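Local coordinates for lectin-like protein (Entamoeba histolytica HM-1:IMSS-A, PDB 5ZBT), which is of unknown function but, as a legume-lectin-like domain of an ERGIC-53-like membrane protein, may bind D-mannose, at residues V131-I136 with S158-Q163; I136-N141 with L182-M187. One frame throughout, in Å; residues are numbered along the deposited sequence.

Contact 1: residues V131-I136 with S158-Q163; sequences VDIPMI and SVANIQ
The carbonyl oxygen of Pro-134 takes three contacts from the chain opposite. Val-159 N donates a hydrogen bond to Pro-134 O at 3.2 Å, nearly in line with the carbonyl (C=O...N angle 161°), Ser-158 OG adds a weak one to the same Pro-134 O at 3.4 Å, and the CA-H of Ser-158 also comes near this oxygen, at a bent angle. The serine hydroxyl gets there because chi1 is -172°, with OG swung beside its own carbonyl carbon; it also lies against the methyl CG2 of Ile-133. Ile-133 CG2 also rests against the carbonyl carbon of Val-159 and lies 4.1 Å from Ala-160 CB.

The Pro-134 ring slides past the side chain of Ile-162, Pro-134 CG sitting 3.8 Å from Ile-162 CD1. The same ring carbon also touches the carbonyl oxygen of Val-159. Ile-136 reaches in from further along its strand, Ile-136 CD1 ending 4.1 Å from Ile-162 CD1, so this one methyl of Ile-162 is touched by both residues.

Met-135 and Ser-158 form an antiparallel non-hydrogen-bonded pair where strand 135-142 starts and edge strand 153-158 ends. Beyond it the chain leaves the sheet as a loop toward strand 170-176. Val-159 and Ile-162 in that loop pack on Ile-186 of strand 181-188, and Ile-162 also touches Leu-86 of strand 80-90, both strands of the second sheet.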
# COMPACT_ATOMS: atom_id res chain seq x y z
N VAL A 131 -10.01 13.67 -7.38
CA VAL A 131 -9.69 13.44 -8.78
C VAL A 131 -10.76 12.55 -9.39
O VAL A 131 -11.40 11.75 -8.70
CB VAL A 131 -8.29 12.82 -8.98
CG1 VAL A 131 -7.24 13.88 -8.93
CG2 VAL A 131 -8.03 11.72 -7.93
N ASP A 132 -10.94 12.69 -10.70
CA ASP A 132 -11.92 11.86 -11.41
C ASP A 132 -11.43 10.42 -11.53
O ASP A 132 -12.16 9.48 -11.23
CB ASP A 132 -12.21 12.45 -12.78
CG ASP A 132 -13.43 11.84 -13.42
OD1 ASP A 132 -14.52 11.93 -12.83
OD2 ASP A 132 -13.30 11.24 -14.51
N ILE A 133 -10.21 10.25 -12.01
CA ILE A 133 -9.58 8.94 -12.16
C ILE A 133 -8.57 8.81 -11.03
O ILE A 133 -7.83 9.76 -10.77
CB ILE A 133 -8.88 8.84 -13.54
CG1 ILE A 133 -9.89 9.01 -14.67
CG2 ILE A 133 -8.15 7.52 -13.71
CD1 ILE A 133 -11.21 8.30 -14.43
N PRO A 134 -8.52 7.67 -10.34
CA PRO A 134 -7.53 7.52 -9.26
C PRO A 134 -6.11 7.71 -9.77
O PRO A 134 -5.77 7.38 -10.92
CB PRO A 134 -7.77 6.10 -8.75
CG PRO A 134 -8.60 5.43 -9.78
CD PRO A 134 -9.41 6.51 -10.43
N MET A 135 -5.29 8.30 -8.91
CA MET A 135 -3.89 8.55 -9.17
C MET A 135 -3.06 7.60 -8.32
O MET A 135 -3.43 7.30 -7.18
CB MET A 135 -3.50 10.00 -8.85
CG MET A 135 -4.06 11.00 -9.85
SD MET A 135 -2.93 12.30 -10.37
CE MET A 135 -1.66 11.42 -11.26
N ILE A 136 -1.96 7.13 -8.87
CA ILE A 136 -0.96 6.38 -8.12
C ILE A 136 0.26 7.27 -8.04
O ILE A 136 0.65 7.89 -9.04
CB ILE A 136 -0.67 5.03 -8.78
CG1 ILE A 136 -1.91 4.13 -8.65
CG2 ILE A 136 0.52 4.35 -8.13
CD1 ILE A 136 -1.81 2.80 -9.39
N SER A 158 -1.82 7.72 -13.54
CA SER A 158 -3.26 7.68 -13.42
C SER A 158 -3.74 6.40 -14.07
O SER A 158 -3.31 6.09 -15.18
CB SER A 158 -3.88 8.90 -14.08
OG SER A 158 -5.26 8.99 -13.82
N VAL A 159 -4.59 5.64 -13.37
CA VAL A 159 -5.11 4.38 -13.90
C VAL A 159 -6.60 4.27 -13.59
O VAL A 159 -6.99 4.29 -12.42
CB VAL A 159 -4.38 3.14 -13.36
CG1 VAL A 159 -5.05 1.88 -13.91
CG2 VAL A 159 -2.91 3.17 -13.77
N ALA A 160 -7.41 4.09 -14.64
CA ALA A 160 -8.85 4.00 -14.48
C ALA A 160 -9.27 2.64 -13.95
O ALA A 160 -8.62 1.62 -14.21
CB ALA A 160 -9.55 4.27 -15.81
N ASN A 161 -10.37 2.64 -13.20
CA ASN A 161 -11.15 1.47 -12.80
C ASN A 161 -10.51 0.63 -11.70
O ASN A 161 -10.77 -0.57 -11.61
CB ASN A 161 -11.45 0.59 -14.02
CG ASN A 161 -12.25 1.33 -15.08
OD1 ASN A 161 -11.86 1.38 -16.25
ND2 ASN A 161 -13.37 1.92 -14.67
N ILE A 162 -9.71 1.25 -10.82
CA ILE A 162 -9.02 0.48 -9.79
C ILE A 162 -10.01 -0.18 -8.85
O ILE A 162 -9.93 -1.39 -8.59
CB ILE A 162 -8.00 1.35 -9.04
CG1 ILE A 162 -6.79 1.64 -9.92
CG2 ILE A 162 -7.54 0.64 -7.79
CD1 ILE A 162 -5.90 2.76 -9.37
N GLN A 163 -10.98 0.57 -8.32
CA GLN A 163 -11.93 -0.08 -7.42
C GLN A 163 -13.14 -0.63 -8.14
O GLN A 163 -13.83 -1.49 -7.56
CB GLN A 163 -12.39 0.86 -6.29
CG GLN A 163 -13.41 1.90 -6.65
CD GLN A 163 -14.84 1.38 -6.63
OE1 GLN A 163 -15.60 1.64 -7.56
NE2 GLN A 163 -15.21 0.65 -5.57

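Contact 2: residues I136-N141 with L182-M187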
# COMPACT_ATOMS: atom_id res chain seq x y z
N ILE A 136 -1.96 7.13 -8.87
CA ILE A 136 -0.96 6.38 -8.12
C ILE A 136 0.26 7.27 -8.04
O ILE A 136 0.65 7.89 -9.04
CB ILE A 136 -0.67 5.03 -8.78
CG1 ILE A 136 -1.91 4.13 -8.65
CG2 ILE A 136 0.52 4.35 -8.13
CD1 ILE A 136 -1.81 2.80 -9.39
N SER A 137 0.83 7.40 -6.84
CA SER A 137 1.98 8.25 -6.59
C SER A 137 3.02 7.47 -5.80
O SER A 137 2.70 6.53 -5.07
CB SER A 137 1.62 9.49 -5.79
OG SER A 137 0.34 9.96 -6.15
N VAL A 138 4.28 7.85 -5.97
CA VAL A 138 5.37 7.36 -5.15
C VAL A 138 6.07 8.57 -4.57
O VAL A 138 6.37 9.52 -5.29
CB VAL A 138 6.35 6.48 -5.94
CG1 VAL A 138 7.50 6.08 -5.04
CG2 VAL A 138 5.64 5.22 -6.47
N LEU A 139 6.31 8.53 -3.26
CA LEU A 139 6.87 9.64 -2.51
C LEU A 139 8.01 9.09 -1.66
O LEU A 139 7.75 8.42 -0.66
CB LEU A 139 5.81 10.29 -1.63
CG LEU A 139 6.04 11.74 -1.25
CD1 LEU A 139 6.42 12.49 -2.48
CD2 LEU A 139 4.77 12.32 -0.70
N LYS A 140 9.25 9.35 -2.06
CA LYS A 140 10.40 8.97 -1.26
C LYS A 140 10.77 10.12 -0.34
O LYS A 140 10.88 11.27 -0.79
CB LYS A 140 11.60 8.59 -2.13
CG LYS A 140 12.81 8.13 -1.33
CD LYS A 140 13.79 7.38 -2.22
CE LYS A 140 14.81 6.60 -1.39
NZ LYS A 140 15.82 7.50 -0.73
N ASN A 141 10.93 9.82 0.94
CA ASN A 141 11.19 10.80 1.98
C ASN A 141 12.48 10.43 2.71
O ASN A 141 12.77 9.25 2.93
CB ASN A 141 10.01 10.86 2.97
CG ASN A 141 10.09 12.04 3.93
OD1 ASN A 141 11.07 12.81 3.93
ND2 ASN A 141 9.04 12.21 4.75
N LEU A 182 12.86 0.48 -9.21
CA LEU A 182 11.54 0.21 -8.66
C LEU A 182 10.50 0.38 -9.77
O LEU A 182 10.54 1.35 -10.52
CB LEU A 182 11.24 1.14 -7.49
CG LEU A 182 9.86 1.00 -6.87
CD1 LEU A 182 9.84 -0.19 -5.95
CD2 LEU A 182 9.49 2.26 -6.12
N ILE A 183 9.59 -0.58 -9.87
CA ILE A 183 8.55 -0.56 -10.89
C ILE A 183 7.21 -0.77 -10.20
O ILE A 183 7.06 -1.71 -9.41
CB ILE A 183 8.79 -1.64 -11.97
CG1 ILE A 183 10.17 -1.45 -12.60
CG2 ILE A 183 7.71 -1.59 -13.03
CD1 ILE A 183 10.46 -2.40 -13.74
N ILE A 184 6.27 0.14 -10.45
CA ILE A 184 4.89 0.04 -9.98
C ILE A 184 4.01 -0.24 -11.19
O ILE A 184 4.07 0.48 -12.19
CB ILE A 184 4.42 1.34 -9.29
CG1 ILE A 184 5.47 1.86 -8.29
CG2 ILE A 184 3.09 1.11 -8.60
CD1 ILE A 184 5.72 0.96 -7.13
N GLU A 185 3.19 -1.29 -11.08
CA GLU A 185 2.17 -1.62 -12.06
C GLU A 185 0.88 -1.87 -11.30
O GLU A 185 0.89 -2.06 -10.09
CB GLU A 185 2.56 -2.85 -12.88
CG GLU A 185 3.80 -2.63 -13.73
CD GLU A 185 4.51 -3.90 -14.14
OE1 GLU A 185 4.04 -5.00 -13.76
OE2 GLU A 185 5.54 -3.79 -14.84
N ILE A 186 -0.23 -1.86 -12.02
CA ILE A 186 -1.50 -2.24 -11.41
C ILE A 186 -2.30 -3.08 -12.40
O ILE A 186 -2.42 -2.72 -13.57
CB ILE A 186 -2.30 -1.03 -10.89
CG1 ILE A 186 -3.49 -1.53 -10.07
CG2 ILE A 186 -2.78 -0.15 -12.02
CD1 ILE A 186 -3.89 -0.61 -8.94
N MET A 187 -2.79 -4.22 -11.93
CA MET A 187 -3.58 -5.14 -12.74
C MET A 187 -5.05 -4.82 -12.53
O MET A 187 -5.59 -5.01 -11.44
CB MET A 187 -3.28 -6.60 -12.37
CG MET A 187 -3.82 -7.61 -13.41
SD MET A 187 -5.64 -7.78 -13.42
CE MET A 187 -5.94 -8.24 -11.71
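Ile-136, Ile-184 and Val-138 carry most of this contact, which lies between the two antiparallel sheets of the legume-lectin beta-sandwich (jelly roll). Strand 136-141 belongs to one sheet and strand 182-187 to the other. The two run nearly antiparallel, at 159°, with their axes 9.4 Å apart at closest approach. No hydrogen bond crosses between them; these two strands meet through aliphatic side chains, and every residue that touches is buried.

Ile-136 spans two partners. Its side chain and that of Ile-184 cross obliquely, methyl to methyl, Ile-136 CG2 lying 4.2 Å from Ile-184 CG2. The longer branch of Ile-136, extended at chi2 174°, carries Ile-136 CD1 to within 4.0 Å of Ile-186 CD1 and nearly as close to Ile-186 CG2. One isoleucine thus bridges two successive inward-facing residues of the opposing strand.

Ile-184 is the middle of the row on its strand, between Leu-182 and Ile-186. While its CG2 faces Ile-136, its CG1 methylene, anti to the carbonyl carbon and beside the backbone N, is turned to Val-138. Leu-171 and Ile-173 of strand 170-176 pack against its flank within the same sheet.

Val-138 is also touched by Ile-196 and Ile-198 of edge strand 191-198, which carry the apolar layer past strand 182-187; Ile-198 touches Leu-182 as well, and Cys-195 of that edge strand meets Ile-136. Toward Leu-182 the contact thins to Val-138 CG1 against Leu-182 CD2 at 4.4 Å. The closest meeting is tip to tip: Val-138 CG2 stands 3.8 Å from Ile-184 CG1.

Contacts 1 and 2 lie about 13 Å apart, centre to centre, and share strand 135-142 and its residue Ile-136. Along the chain their segments alternate: 131-136, 136-141, 158-163, then 182-187. Contact 1 lies farther from the centre of the chain, at the loop following edge strand 153-158, while contact 2 lies deeper, between the two sheets. They also touch directly, since Val-159 CG1 comes within 3.6 Å of Ile-186 CG2 and Ile-162 CG1 within 3.8 Å of Ile-186 CD1. The loop residues Val-159 and Ile-162 thus join the apolar layer between the sheets of this lectin-like domain at Ile-186.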